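Local atomic coordinates of EchA16_2 (Mycobacterium avium subsp. paratuberculosis, PDB entry 3QYR), a protein that probably catalyses the reversible hydration of the double bond of 2-enoyl-CoA thioesters, as a member of the crotonase-like enoyl-CoA hydratase/isomerase family. Residues 57-62 against 181-186; 46-51 against 89-94; 53-58 against 93-98. All coordinates share one frame; numbering follows the deposited sequence.

Contact 1 (57-62 against 181-186)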
ATOM      1  N   ILE A  57      27.033  17.210  -5.214  1.00  9.66           N
ATOM      2  CA  ILE A  57      27.433  17.090  -3.819  1.00  9.78           C
ATOM      3  C   ILE A  57      26.897  18.323  -3.117  1.00 10.05           C
ATOM      4  O   ILE A  57      27.142  19.412  -3.595  1.00 10.10           O
ATOM      5  CB  ILE A  57      28.984  17.088  -3.633  1.00 10.11           C
ATOM      6  CG1 ILE A  57      29.611  15.797  -4.166  1.00  9.69           C
ATOM      7  CG2 ILE A  57      29.361  17.297  -2.154  1.00  8.26           C
ATOM      8  CD1 ILE A  57      31.156  15.784  -4.140  1.00  6.57           C
ATOM      9  N   ILE A  58      26.193  18.174  -1.992  1.00  9.97           N
ATOM     10  CA  ILE A  58      25.789  19.340  -1.225  1.00  9.82           C
ATOM     11  C   ILE A  58      26.519  19.323   0.096  1.00 10.33           C
ATOM     12  O   ILE A  58      26.796  18.259   0.634  1.00 10.60           O
ATOM     13  CB  ILE A  58      24.246  19.481  -1.044  1.00 10.15           C
ATOM     14  CG1 ILE A  58      23.667  18.513  -0.006  1.00  9.76           C
ATOM     15  CG2 ILE A  58      23.524  19.380  -2.416  1.00  8.47           C
ATOM     16  CD1 ILE A  58      22.114  18.740   0.217  1.00  6.45           C
ATOM     17  N   THR A  59      26.895  20.508   0.570  1.00 10.78           N
ATOM     18  CA  THR A  59      27.653  20.653   1.808  1.00 10.63           C
ATOM     19  C   THR A  59      27.443  22.067   2.296  1.00 10.72           C
ATOM     20  O   THR A  59      26.761  22.860   1.617  1.00 10.37           O
ATOM     21  CB  THR A  59      29.179  20.383   1.605  1.00 11.21           C
ATOM     22  OG1 THR A  59      29.821  20.240   2.883  1.00 11.66           O
ATOM     23  CG2 THR A  59      29.839  21.493   0.819  1.00  8.99           C
ATOM     24  N   GLY A  60      28.038  22.373   3.450  1.00 10.77           N
ATOM     25  CA  GLY A  60      27.939  23.705   4.055  1.00 11.46           C
ATOM     26  C   GLY A  60      29.268  24.349   4.406  1.00 12.09           C
ATOM     27  O   GLY A  60      30.293  23.666   4.588  1.00 11.81           O
ATOM     28  N   ALA A  61      29.236  25.675   4.528  1.00 12.48           N
ATOM     29  CA  ALA A  61      30.416  26.448   4.924  1.00 12.68           C
ATOM     30  C   ALA A  61      30.599  26.268   6.433  1.00 13.49           C
ATOM     31  O   ALA A  61      29.661  26.479   7.215  1.00 12.96           O
ATOM     32  CB  ALA A  61      30.227  27.890   4.572  1.00 11.52           C
ATOM     33  N   ASP A  62      31.801  25.876   6.847  1.00 14.36           N
ATOM     34  CA  ASP A  62      32.059  25.588   8.264  1.00 15.35           C
ATOM     35  C   ASP A  62      31.610  26.757   9.143  1.00 15.70           C
ATOM     36  O   ASP A  62      31.650  27.908   8.693  1.00 15.81           O
ATOM     37  CB  ASP A  62      33.544  25.247   8.490  1.00 15.67           C
ATOM     38  CG  ASP A  62      33.879  23.796   8.100  1.00 17.80           C
ATOM     39  OD1 ASP A  62      32.956  23.012   7.744  1.00 17.55           O
ATOM     40  OD2 ASP A  62      35.074  23.419   8.154  1.00 20.87           O
ATOM     41  N   GLN A 181      39.135  15.534   5.751  1.00 19.43           N
ATOM     42  CA  GLN A 181      38.973  14.583   4.658  1.00 18.87           C
ATOM     43  C   GLN A 181      37.551  14.612   4.054  1.00 17.52           C
ATOM     44  O   GLN A 181      37.293  13.908   3.072  1.00 15.92           O
ATOM     45  CB  GLN A 181      39.291  13.164   5.140  1.00 19.19           C
ATOM     46  CG  GLN A 181      40.743  12.939   5.656  1.00 21.80           C
ATOM     47  CD  GLN A 181      40.999  11.473   6.086  1.00 24.86           C
ATOM     48  OE1 GLN A 181      40.445  10.544   5.479  1.00 27.99           O
ATOM     49  NE2 GLN A 181      41.816  11.268   7.131  1.00 23.39           N
ATOM     50  N   LEU A 182      36.646  15.427   4.615  1.00 16.76           N
ATOM     51  CA  LEU A 182      35.223  15.302   4.268  1.00 16.26           C
ATOM     52  C   LEU A 182      34.967  15.392   2.767  1.00 16.43           C
ATOM     53  O   LEU A 182      34.349  14.490   2.191  1.00 16.35           O
ATOM     54  CB  LEU A 182      34.347  16.312   5.003  1.00 15.73           C
ATOM     55  CG  LEU A 182      32.860  16.297   4.596  1.00 14.95           C
ATOM     56  CD1 LEU A 182      32.206  14.949   4.827  1.00 12.06           C
ATOM     57  CD2 LEU A 182      32.074  17.385   5.328  1.00 14.09           C
ATOM     58  N   LEU A 183      35.431  16.466   2.124  1.00 16.68           N
ATOM     59  CA  LEU A 183      35.157  16.625   0.707  1.00 16.49           C
ATOM     60  C   LEU A 183      35.906  15.596  -0.136  1.00 16.27           C
ATOM     61  O   LEU A 183      35.360  15.079  -1.110  1.00 16.53           O
ATOM     62  CB  LEU A 183      35.423  18.056   0.249  1.00 16.92           C
ATOM     63  CG  LEU A 183      34.239  18.969   0.629  1.00 18.30           C
ATOM     64  CD1 LEU A 183      34.521  20.378   0.229  1.00 20.63           C
ATOM     65  CD2 LEU A 183      32.966  18.526  -0.026  1.00 17.05           C
ATOM     66  N   GLY A 184      37.135  15.270   0.262  1.00 15.97           N
ATOM     67  CA  GLY A 184      37.885  14.184  -0.351  1.00 15.38           C
ATOM     68  C   GLY A 184      37.081  12.890  -0.430  1.00 14.75           C
ATOM     69  O   GLY A 184      37.124  12.175  -1.426  1.00 14.16           O
ATOM     70  N   ALA A 185      36.328  12.598   0.620  1.00 14.35           N
ATOM     71  CA  ALA A 185      35.611  11.335   0.698  1.00 13.89           C
ATOM     72  C   ALA A 185      34.338  11.389  -0.186  1.00 13.56           C
ATOM     73  O   ALA A 185      33.986  10.396  -0.843  1.00 13.92           O
ATOM     74  CB  ALA A 185      35.323  10.975   2.146  1.00 12.65           C
ATOM     75  N   ALA A 186      33.699  12.551  -0.247  1.00 12.82           N
ATOM     76  CA  ALA A 186      32.544  12.742  -1.106  1.00 12.88           C
ATOM     77  C   ALA A 186      32.913  12.697  -2.606  1.00 13.32           C
ATOM     78  O   ALA A 186      32.209  12.085  -3.411  1.00 11.98           O
ATOM     79  CB  ALA A 186      31.863  14.085  -0.767  1.00 12.50           C
TER
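Ile57 points from its strand at Ala186 of the facing helix, the closest meeting of the two segments. From CB the side chain forks into CG2 and CG1. CG1 lies beside the backbone N (chi1 -70°) and the chain runs on straight to CD1 (chi2 174°), so that CG2 and CD1 both face the methyl of Ala186 from the strand side. Ile57 CB stays back, 5.0 Å from Ala186 CB. CG2 approaches Leu183 CD2 at 4.4 Å and lies 4.3 Å from Ala186 CB. CG1 passes Ala186 CB at a similar range. The tip, CD1, makes the closest approach, 3.8 Å to Ala186 CB, and also rests against the Ala186 carbonyl carbon. Two residues on, Thr59 faces the same helix. Its CG2 reaches Leu183 CD2 at 4.4 Å, which places that single leucine methyl against both Ile57 and Thr59. The hydroxyl OG1 comes near Leu182 CD2, but its hydrogen bond goes to Ala97 O on the neighbouring strand, so this polar atom within an otherwise apolar seam is satisfied by the sheet. Small alanine and branched leucine thus fit the helix to the strand without a polar link between them. Strand 57-60 and helix 182-186 run nearly antiparallel, 170° between their directions, with axes 10.4 Å apart. Helix 182-195 therefore lies along one face of the main sheet, with strand 55-60 held between strand 18-23 and strand 94-98, and Leu182 reaching over to Ala97 on the latter.

Contact 2 (46-51 against 89-94)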
ATOM      1  N   ASP A  46      18.485  23.050 -11.968  1.00 19.49           N
ATOM      2  CA  ASP A  46      19.415  23.250 -13.078  1.00 20.67           C
ATOM      3  C   ASP A  46      20.354  22.050 -13.301  1.00 19.90           C
ATOM      4  O   ASP A  46      20.569  21.640 -14.435  1.00 19.97           O
ATOM      5  CB  ASP A  46      20.252  24.537 -12.853  1.00 21.54           C
ATOM      6  CG  ASP A  46      19.390  25.808 -12.839  1.00 24.53           C
ATOM      7  OD1 ASP A  46      18.231  25.725 -13.297  1.00 28.23           O
ATOM      8  OD2 ASP A  46      19.850  26.888 -12.371  1.00 27.76           O
ATOM      9  N   ALA A  47      20.899  21.501 -12.214  1.00 18.71           N
ATOM     10  CA  ALA A  47      21.841  20.396 -12.295  1.00 17.99           C
ATOM     11  C   ALA A  47      21.255  19.193 -13.042  1.00 18.02           C
ATOM     12  O   ALA A  47      21.944  18.515 -13.823  1.00 17.18           O
ATOM     13  CB  ALA A  47      22.302  19.998 -10.931  1.00 16.78           C
ATOM     14  N   GLU A  48      19.982  18.925 -12.820  1.00 18.56           N
ATOM     15  CA  GLU A  48      19.337  17.838 -13.547  1.00 19.61           C
ATOM     16  C   GLU A  48      19.342  18.095 -15.062  1.00 20.22           C
ATOM     17  O   GLU A  48      19.520  17.161 -15.821  1.00 20.63           O
ATOM     18  CB  GLU A  48      17.906  17.613 -13.055  1.00 19.82           C
ATOM     19  CG  GLU A  48      17.145  16.440 -13.726  1.00 20.95           C
ATOM     20  CD  GLU A  48      17.691  15.053 -13.399  1.00 20.99           C
ATOM     21  OE1 GLU A  48      18.424  14.882 -12.408  1.00 21.08           O
ATOM     22  OE2 GLU A  48      17.357  14.108 -14.140  1.00 22.44           O
ATOM     23  N   THR A  49      19.153  19.339 -15.496  1.00 20.80           N
ATOM     24  CA  THR A  49      19.113  19.627 -16.926  1.00 21.90           C
ATOM     25  C   THR A  49      20.504  19.930 -17.519  1.00 21.79           C
ATOM     26  O   THR A  49      20.660  19.989 -18.715  1.00 21.64           O
ATOM     27  CB  THR A  49      18.075  20.788 -17.287  1.00 22.63           C
ATOM     28  OG1 THR A  49      18.287  21.948 -16.467  1.00 25.06           O
ATOM     29  CG2 THR A  49      16.640  20.330 -17.094  1.00 22.77           C
ATOM     30  N   ASP A  50      21.522  20.119 -16.694  1.00 21.77           N
ATOM     31  CA  ASP A  50      22.842  20.477 -17.224  1.00 21.80           C
ATOM     32  C   ASP A  50      23.631  19.245 -17.669  1.00 21.74           C
ATOM     33  O   ASP A  50      23.950  18.353 -16.867  1.00 20.81           O
ATOM     34  CB  ASP A  50      23.628  21.258 -16.192  1.00 21.99           C
ATOM     35  CG  ASP A  50      24.860  21.929 -16.770  1.00 22.38           C
ATOM     36  OD1 ASP A  50      25.576  21.342 -17.611  1.00 21.43           O
ATOM     37  OD2 ASP A  50      25.130  23.052 -16.311  1.00 24.21           O
ATOM     38  N   ASP A  51      23.958  19.229 -18.954  1.00 22.11           N
ATOM     39  CA  ASP A  51      24.649  18.093 -19.576  1.00 22.96           C
ATOM     40  C   ASP A  51      26.130  17.967 -19.134  1.00 21.41           C
ATOM     41  O   ASP A  51      26.766  16.939 -19.378  1.00 21.44           O
ATOM     42  CB  ASP A  51      24.503  18.149 -21.138  1.00 24.15           C
ATOM     43  CG  ASP A  51      23.201  17.478 -21.660  1.00 26.62           C
ATOM     44  OD1 ASP A  51      22.197  17.301 -20.919  1.00 29.14           O
ATOM     45  OD2 ASP A  51      23.193  17.095 -22.838  1.00 31.04           O
ATOM     46  N   ALA A  89      12.452  16.550  -8.507  1.00 17.50           N
ATOM     47  CA  ALA A  89      12.667  15.240  -9.076  1.00 16.99           C
ATOM     48  C   ALA A  89      13.989  15.253  -9.806  1.00 16.74           C
ATOM     49  O   ALA A  89      14.122  15.909 -10.834  1.00 17.03           O
ATOM     50  CB  ALA A  89      11.546  14.888 -10.044  1.00 17.05           C
ATOM     51  N   LEU A  90      14.951  14.509  -9.268  1.00 16.40           N
ATOM     52  CA  LEU A  90      16.248  14.320  -9.896  1.00 16.61           C
ATOM     53  C   LEU A  90      16.498  12.857 -10.252  1.00 16.18           C
ATOM     54  O   LEU A  90      16.029  11.956  -9.539  1.00 15.91           O
ATOM     55  CB  LEU A  90      17.349  14.768  -8.941  1.00 16.13           C
ATOM     56  CG  LEU A  90      17.245  16.232  -8.540  1.00 17.47           C
ATOM     57  CD1 LEU A  90      18.463  16.705  -7.695  1.00 16.11           C
ATOM     58  CD2 LEU A  90      17.092  17.075  -9.787  1.00 16.14           C
ATOM     59  N   THR A  91      17.269  12.644 -11.326  1.00 15.99           N
ATOM     60  CA  THR A  91      17.759  11.315 -11.721  1.00 16.17           C
ATOM     61  C   THR A  91      19.274  11.181 -11.524  1.00 15.65           C
ATOM     62  O   THR A  91      19.824  10.110 -11.766  1.00 16.76           O
ATOM     63  CB  THR A  91      17.434  10.958 -13.223  1.00 17.12           C
ATOM     64  OG1 THR A  91      18.224  11.776 -14.112  1.00 18.14           O
ATOM     65  CG2 THR A  91      15.925  11.142 -13.557  1.00 15.36           C
ATOM     66  N   LYS A  92      19.944  12.249 -11.098  1.00 14.25           N
ATOM     67  CA  LYS A  92      21.367  12.201 -10.781  1.00 13.18           C
ATOM     68  C   LYS A  92      21.547  12.136  -9.261  1.00 12.65           C
ATOM     69  O   LYS A  92      20.803  12.762  -8.518  1.00 12.24           O
ATOM     70  CB  LYS A  92      22.075  13.429 -11.355  1.00 13.46           C
ATOM     71  CG  LYS A  92      21.925  13.564 -12.875  1.00 13.66           C
ATOM     72  CD  LYS A  92      22.424  14.902 -13.405  1.00 14.84           C
ATOM     73  CE  LYS A  92      22.135  15.080 -14.908  1.00 15.17           C
ATOM     74  NZ  LYS A  92      22.452  16.455 -15.435  1.00 14.88           N
ATOM     75  N   PRO A  93      22.516  11.349  -8.786  1.00 11.78           N
ATOM     76  CA  PRO A  93      22.675  11.165  -7.374  1.00 11.48           C
ATOM     77  C   PRO A  93      23.165  12.441  -6.698  1.00 11.35           C
ATOM     78  O   PRO A  93      23.874  13.218  -7.320  1.00 11.20           O
ATOM     79  CB  PRO A  93      23.731  10.074  -7.279  1.00 11.57           C
ATOM     80  CG  PRO A  93      24.440  10.146  -8.500  1.00 12.02           C
ATOM     81  CD  PRO A  93      23.518  10.605  -9.540  1.00 11.99           C
ATOM     82  N   VAL A  94      22.724  12.652  -5.451  1.00 10.82           N
ATOM     83  CA  VAL A  94      23.087  13.788  -4.644  1.00  9.97           C
ATOM     84  C   VAL A  94      23.679  13.209  -3.365  1.00 10.21           C
ATOM     85  O   VAL A  94      23.021  12.435  -2.648  1.00  9.49           O
ATOM     86  CB  VAL A  94      21.876  14.659  -4.330  1.00 10.04           C
ATOM     87  CG1 VAL A  94      22.279  15.847  -3.426  1.00  9.36           C
ATOM     88  CG2 VAL A  94      21.224  15.153  -5.636  1.00  8.53           C
TER
HETATM   89  O   HOH W   1      21.515  16.348 -18.137  1.00 15.18           O
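Glu48 and Lys92 reach across the contact with differently shaped chains: Glu48 has CG anti to the backbone N (chi1 -178°) and then bends at chi2 (68°), while Lys92 is fully extended beyond CG. In this crotonase-like fold the pair ties the C-terminal end of helix 34-49 to the loop that leads into strand 94-98. The bend turns the Glu48 carboxylate onto the backbone of that loop. Its OE1 accepts Thr91 N at 2.7 Å, met from above the carboxylate plane rather than within it, and takes a weak second bond from Lys92 N. OE2 accepts the hydroxyl of Thr91; at 2.5 Å between OE2 and Thr91 OG1 this bond is modelled very short, and its exact length is doubtful. The Glu48 and Thr91 side chains cross at about a right angle. On the apolar side Leu90 slides past Glu48 in the opposite direction, its CD2 only 3.4 Å from Glu48 CB. Lys92 carries its ammonium past the carboxylate to the last helical turn, where main-chain carbonyls point out at the helix end. NZ donates to Ala47 O at 2.7 Å, in the carbonyl plane, and more weakly to Glu48 O; Val53 O beyond the helix also accepts from it. Such a cluster of carbonyl oxygens probably helps to stabilise the positive charge, with Glu48 OE1 nearby but not touching NZ. Arg202 of helix 198-234 packs on Thr91 and Lys92, while Asp50 OD1 bonds to Asp52 N and OD2 forms a salt bridge with Arg19. One water accepts from Lys92 NZ at 2.9 Å and donates to Asp51 OD1 at 3.0 Å.

Contact 3 (53-58 against 93-98)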
ATOM      1  N   VAL A  53      26.932  17.788 -15.903  1.00 16.33           N
ATOM      2  CA  VAL A  53      26.871  17.299 -14.529  1.00 15.29           C
ATOM      3  C   VAL A  53      26.326  15.872 -14.480  1.00 14.69           C
ATOM      4  O   VAL A  53      25.254  15.598 -15.019  1.00 14.89           O
ATOM      5  CB  VAL A  53      25.953  18.199 -13.677  1.00 15.37           C
ATOM      6  CG1 VAL A  53      25.838  17.670 -12.280  1.00 14.70           C
ATOM      7  CG2 VAL A  53      26.438  19.629 -13.676  1.00 14.92           C
ATOM      8  N   ASP A  54      27.057  14.970 -13.827  1.00 14.00           N
ATOM      9  CA  ASP A  54      26.587  13.602 -13.594  1.00 13.70           C
ATOM     10  C   ASP A  54      26.224  13.371 -12.144  1.00 12.88           C
ATOM     11  O   ASP A  54      25.424  12.484 -11.840  1.00 12.98           O
ATOM     12  CB  ASP A  54      27.673  12.567 -13.942  1.00 14.41           C
ATOM     13  CG  ASP A  54      27.887  12.376 -15.440  1.00 15.31           C
ATOM     14  OD1 ASP A  54      26.956  12.634 -16.235  1.00 16.02           O
ATOM     15  OD2 ASP A  54      29.013  11.957 -15.814  1.00 15.66           O
ATOM     16  N   VAL A  55      26.876  14.103 -11.242  1.00 12.27           N
ATOM     17  CA  VAL A  55      26.726  13.897  -9.799  1.00 11.31           C
ATOM     18  C   VAL A  55      26.741  15.246  -9.089  1.00 10.86           C
ATOM     19  O   VAL A  55      27.458  16.160  -9.523  1.00 10.50           O
ATOM     20  CB  VAL A  55      27.842  13.012  -9.260  1.00 11.65           C
ATOM     21  CG1 VAL A  55      27.960  13.135  -7.694  1.00 11.93           C
ATOM     22  CG2 VAL A  55      27.589  11.565  -9.681  1.00 10.75           C
ATOM     23  N   VAL A  56      25.910  15.376  -8.049  1.00  9.83           N
ATOM     24  CA  VAL A  56      25.828  16.598  -7.249  1.00  9.62           C
ATOM     25  C   VAL A  56      26.274  16.296  -5.816  1.00  9.92           C
ATOM     26  O   VAL A  56      25.956  15.235  -5.279  1.00  9.45           O
ATOM     27  CB  VAL A  56      24.387  17.176  -7.219  1.00  9.83           C
ATOM     28  CG1 VAL A  56      24.283  18.303  -6.181  1.00  8.32           C
ATOM     29  CG2 VAL A  56      23.970  17.671  -8.603  1.00  8.46           C
ATOM     30  N   ILE A  57      27.033  17.210  -5.214  1.00  9.66           N
ATOM     31  CA  ILE A  57      27.433  17.090  -3.819  1.00  9.78           C
ATOM     32  C   ILE A  57      26.897  18.323  -3.117  1.00 10.05           C
ATOM     33  O   ILE A  57      27.142  19.412  -3.595  1.00 10.10           O
ATOM     34  CB  ILE A  57      28.984  17.088  -3.633  1.00 10.11           C
ATOM     35  CG1 ILE A  57      29.611  15.797  -4.166  1.00  9.69           C
ATOM     36  CG2 ILE A  57      29.361  17.297  -2.154  1.00  8.26           C
ATOM     37  CD1 ILE A  57      31.156  15.784  -4.140  1.00  6.57           C
ATOM     38  N   ILE A  58      26.193  18.174  -1.992  1.00  9.97           N
ATOM     39  CA  ILE A  58      25.789  19.340  -1.225  1.00  9.82           C
ATOM     40  C   ILE A  58      26.519  19.323   0.096  1.00 10.33           C
ATOM     41  O   ILE A  58      26.796  18.259   0.634  1.00 10.60           O
ATOM     42  CB  ILE A  58      24.246  19.481  -1.044  1.00 10.15           C
ATOM     43  CG1 ILE A  58      23.667  18.513  -0.006  1.00  9.76           C
ATOM     44  CG2 ILE A  58      23.524  19.380  -2.416  1.00  8.47           C
ATOM     45  CD1 ILE A  58      22.114  18.740   0.217  1.00  6.45           C
ATOM     46  N   PRO A  93      22.516  11.349  -8.786  1.00 11.78           N
ATOM     47  CA  PRO A  93      22.675  11.165  -7.374  1.00 11.48           C
ATOM     48  C   PRO A  93      23.165  12.441  -6.698  1.00 11.35           C
ATOM     49  O   PRO A  93      23.874  13.218  -7.320  1.00 11.20           O
ATOM     50  CB  PRO A  93      23.731  10.074  -7.279  1.00 11.57           C
ATOM     51  CG  PRO A  93      24.440  10.146  -8.500  1.00 12.02           C
ATOM     52  CD  PRO A  93      23.518  10.605  -9.540  1.00 11.99           C
ATOM     53  N   VAL A  94      22.724  12.652  -5.451  1.00 10.82           N
ATOM     54  CA  VAL A  94      23.087  13.788  -4.644  1.00  9.97           C
ATOM     55  C   VAL A  94      23.679  13.209  -3.365  1.00 10.21           C
ATOM     56  O   VAL A  94      23.021  12.435  -2.648  1.00  9.49           O
ATOM     57  CB  VAL A  94      21.876  14.659  -4.330  1.00 10.04           C
ATOM     58  CG1 VAL A  94      22.279  15.847  -3.426  1.00  9.36           C
ATOM     59  CG2 VAL A  94      21.224  15.153  -5.636  1.00  8.53           C
ATOM     60  N   ILE A  95      24.950  13.549  -3.129  1.00 10.26           N
ATOM     61  CA  ILE A  95      25.699  13.090  -1.979  1.00  9.68           C
ATOM     62  C   ILE A  95      25.720  14.235  -1.024  1.00  9.50           C
ATOM     63  O   ILE A  95      26.111  15.328  -1.409  1.00  9.96           O
ATOM     64  CB  ILE A  95      27.133  12.808  -2.370  1.00  9.81           C
ATOM     65  CG1 ILE A  95      27.193  11.677  -3.396  1.00  9.29           C
ATOM     66  CG2 ILE A  95      27.987  12.520  -1.112  1.00 10.50           C
ATOM     67  CD1 ILE A  95      28.521  11.621  -4.154  1.00  5.71           C
ATOM     68  N   GLY A  96      25.308  14.009   0.212  1.00  9.49           N
ATOM     69  CA  GLY A  96      25.403  15.039   1.255  1.00  9.55           C
ATOM     70  C   GLY A  96      26.712  14.906   2.033  1.00  9.59           C
ATOM     71  O   GLY A  96      26.951  13.871   2.636  1.00  9.10           O
ATOM     72  N   ALA A  97      27.566  15.929   1.984  1.00  9.62           N
ATOM     73  CA  ALA A  97      28.778  15.960   2.805  1.00 10.27           C
ATOM     74  C   ALA A  97      28.506  16.792   4.054  1.00 10.00           C
ATOM     75  O   ALA A  97      28.548  18.011   4.014  1.00  9.54           O
ATOM     76  CB  ALA A  97      29.937  16.545   2.032  1.00 10.23           C
ATOM     77  N   ILE A  98      28.193  16.137   5.168  1.00 10.51           N
ATOM     78  CA  ILE A  98      27.693  16.890   6.323  1.00 10.31           C
ATOM     79  C   ILE A  98      28.898  17.284   7.146  1.00 10.90           C
ATOM     80  O   ILE A  98      29.472  16.439   7.820  1.00 12.16           O
ATOM     81  CB  ILE A  98      26.726  16.051   7.186  1.00 10.55           C
ATOM     82  CG1 ILE A  98      25.679  15.383   6.299  1.00  9.31           C
ATOM     83  CG2 ILE A  98      26.068  16.937   8.322  1.00  8.33           C
ATOM     84  CD1 ILE A  98      25.029  16.329   5.280  1.00  8.36           C
TER
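Val56 and Ile58 bridge the parallel strands 55-58 and 94-98, whose axes approach to 4.6 Å and cross at -23°, with each of the two residues bonding through both its N and its O. Val56 N reaches Pro93 O at 3.1 Å and Val56 O receives Ile95 N. Ile58 N then bonds to Ile95 O, and Ile58 O receives Ala97 N at 2.8 Å, nearly along the C=O axis. The resulting register sets Val56 beside Val94, Ile57 beside Ile95 and Ile58 beside Gly96. On the face of Val56, Val94 and Ile58, the two valines lie side by side and point the same way, Val56 CB 4.1 Å from Val94 CG2. Ile58 has CG1 in the crowded position between the backbone N and carbonyl carbon (chi1 76°); this branch leans toward Gly96 CA from the side, while CG2 turns back to Val94 CG1 at 3.9 Å. On the other face Ile57 CG1 stands beside Ile95 CB, and its CG2 approaches the methyl of Ala97. At the start of the strand pair Val55 splits its methyls: it crosses Pro93 at about a right angle, Val55 CG2 3.7 Å from Pro93 CG, and CG1 meets Ile95 CD1. Pro93 also packs on Leu157 of a second subunit. Helix 34-49 covers the Val56 and Ile58 face, through Leu44, Ala47 and Phe40; helix 182-195 covers the other, with Val189 on Ile95 and Ile193 on Val55. The pair forms the middle of the mixed main sheet of this crotonase-like fold, with helices packed on both faces.

Contacts 1 and 3 use strand 55-60, and contact 2 lies beside its starting end. Contact 3 lies in the middle, its centre about 9 Å from that of contact 1 and about 10 Å from that of contact 2, which are themselves about 19 Å apart. Contacts 1 and 3 share Ile57 and Ile58; contacts 2 and 3 share Pro93 and Val94. In chain order come the end of helix 34-49, strand 55-60, the loop into strand 94-98 and, much later, helix 182-195. Contact 3 thus pairs two central strands of the sheet, contact 1 lays a late helix on one face, and contact 2 anchors the earlier helix at the strands' starting end, joining distant parts of one crotonase-like domain.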